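Local structure of phenylacetic acid degradation protein PaaI (Thermus thermophilus HB8, 1WLU) at the interface of chains A and B. The protein is a hot dog fold thioesterase of phenylacetic acid degradation that binds coenzyme A and probably hydrolyses acyl-CoA thioesters. Coordinates in Å, arbitrary orientation; residue numbers count along the deposited sequence, not the author numbering. Chains: chain A/B, phenylacetic acid degradation protein PaaI.

The interface of chains A and B. Residues chain A 3-6, 45, 48-49; chain B 32-34, 39.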
# COMPACT_ATOMS: atom_id res chain seq x y z
N ASP A 3 5.73 -25.69 -6.08
CA ASP A 3 5.36 -24.79 -5.00
C ASP A 3 4.38 -25.54 -4.09
O ASP A 3 3.20 -25.68 -4.41
CB ASP A 3 4.71 -23.53 -5.57
CG ASP A 3 4.57 -22.44 -4.53
OD1 ASP A 3 3.85 -22.66 -3.53
OD2 ASP A 3 5.18 -21.36 -4.71
N PRO A 4 4.87 -26.03 -2.95
CA PRO A 4 4.04 -26.77 -2.00
C PRO A 4 2.75 -26.08 -1.58
O PRO A 4 1.70 -26.72 -1.51
CB PRO A 4 4.98 -26.99 -0.82
CG PRO A 4 6.32 -27.12 -1.49
CD PRO A 4 6.27 -25.98 -2.49
N PHE A 5 2.81 -24.78 -1.31
CA PHE A 5 1.61 -24.06 -0.89
C PHE A 5 0.60 -23.94 -2.02
O PHE A 5 -0.61 -24.09 -1.81
CB PHE A 5 1.99 -22.68 -0.34
CG PHE A 5 0.91 -22.04 0.49
CD1 PHE A 5 0.29 -22.74 1.53
CD2 PHE A 5 0.53 -20.72 0.26
CE1 PHE A 5 -0.69 -22.14 2.32
CE2 PHE A 5 -0.45 -20.10 1.05
CZ PHE A 5 -1.06 -20.82 2.08
N MET A 6 1.07 -23.66 -3.24
CA MET A 6 0.15 -23.58 -4.37
C MET A 6 -0.54 -24.93 -4.53
O MET A 6 -1.75 -25.00 -4.76
CB MET A 6 0.91 -23.24 -5.66
CG MET A 6 1.38 -21.80 -5.75
SD MET A 6 2.20 -21.47 -7.32
CE MET A 6 0.83 -21.52 -8.44
N ALA A 45 -3.03 -15.23 -1.50
CA ALA A 45 -2.11 -16.29 -1.90
C ALA A 45 -2.20 -16.53 -3.40
O ALA A 45 -1.19 -16.77 -4.06
CB ALA A 45 -2.43 -17.57 -1.14
N ASP A 48 -0.56 -13.51 -5.09
CA ASP A 48 0.87 -13.56 -4.80
C ASP A 48 1.56 -14.64 -5.62
O ASP A 48 2.71 -14.48 -6.02
CB ASP A 48 1.08 -13.83 -3.31
CG ASP A 48 2.53 -13.74 -2.91
OD1 ASP A 48 3.11 -12.64 -3.01
OD2 ASP A 48 3.11 -14.77 -2.51
N SER A 49 0.87 -15.75 -5.85
CA SER A 49 1.45 -16.84 -6.64
C SER A 49 1.66 -16.41 -8.09
O SER A 49 2.70 -16.72 -8.68
CB SER A 49 0.55 -18.08 -6.57
OG SER A 49 0.51 -18.59 -5.24
N LEU B 32 5.49 -23.92 2.26
CA LEU B 32 6.63 -23.41 1.53
C LEU B 32 6.28 -23.08 0.08
O LEU B 32 5.37 -23.67 -0.50
CB LEU B 32 7.78 -24.42 1.56
CG LEU B 32 8.27 -24.83 2.95
CD1 LEU B 32 9.43 -25.81 2.82
CD2 LEU B 32 8.70 -23.60 3.74
N ASN B 33 7.03 -22.14 -0.49
CA ASN B 33 6.82 -21.72 -1.87
C ASN B 33 7.87 -22.36 -2.77
O ASN B 33 8.61 -23.25 -2.35
CB ASN B 33 6.91 -20.20 -1.99
CG ASN B 33 8.21 -19.66 -1.45
OD1 ASN B 33 9.23 -20.34 -1.47
ND2 ASN B 33 8.18 -18.42 -0.96
N LEU B 34 7.93 -21.88 -4.01
CA LEU B 34 8.89 -22.39 -4.99
C LEU B 34 10.33 -22.07 -4.61
O LEU B 34 11.27 -22.61 -5.20
CB LEU B 34 8.59 -21.81 -6.38
CG LEU B 34 8.85 -20.31 -6.61
CD1 LEU B 34 8.65 -20.00 -8.09
CD2 LEU B 34 7.93 -19.46 -5.75
N HIS B 39 5.69 -19.28 2.07
CA HIS B 39 4.99 -18.59 1.00
C HIS B 39 4.43 -17.26 1.51
O HIS B 39 3.93 -17.18 2.64
CB HIS B 39 3.86 -19.49 0.48
CG HIS B 39 3.25 -19.05 -0.82
ND1 HIS B 39 2.45 -17.93 -0.93
CD2 HIS B 39 3.28 -19.62 -2.04
CE1 HIS B 39 2.00 -17.84 -2.17
NE2 HIS B 39 2.49 -18.85 -2.87
O HOH W 1 3.91 -19.10 -5.43
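The short N-terminal helix 4-8 of chain A, with the loop residue just ahead of it, and the long helix 40-56 of the same chain meet the loop 32-34 of chain B and B:His39, which sits just before chain B's own helix 40-56. B:His39 is the main intruder: its CG lies anti to the backbone N (chi1 -167°), and the imidazole reaches between the two helices of chain A. The A:Phe5 side chain crosses that of B:His39 at about a right angle, setting CD2 over one imidazole face, toward the rim, 3.4 Å from B:His39 CG. At the far tip, B:His39 NE2 hydrogen-bonds A:Ser49 OG at 3.1 Å, in a direction that is not settled. A:Ser49 OG is itself aimed by donating to the helix carbonyl A:Ala45 O (2.8 Å). A water 2.9 Å from B:His39 NE2 also touches A:Asp3 OD2 at 2.7 Å, linking imidazole and carboxylate indirectly. A:Asp48 comes tip to tip with the imidazole, OD2 standing 3.3 Å from B:His39 CE1, the two planes steeply inclined.

A:Asp3 works with both oxygens. OD1 accepts A:Met6 N on its anti side, 35° out of the carboxylate plane, capping the start of helix 4-8; OD2 receives a weak, bent bond from B:Leu34 N. Alongside, A:Phe5 N donates to B:Leu32 O (2.9 Å), pinning the helix start to the loop. The patch, repeated by two-fold symmetry, ties the subunits together and holds a histidine of one chain against polar groups of the other, plausibly part of a thioesterase active site shared between subunits.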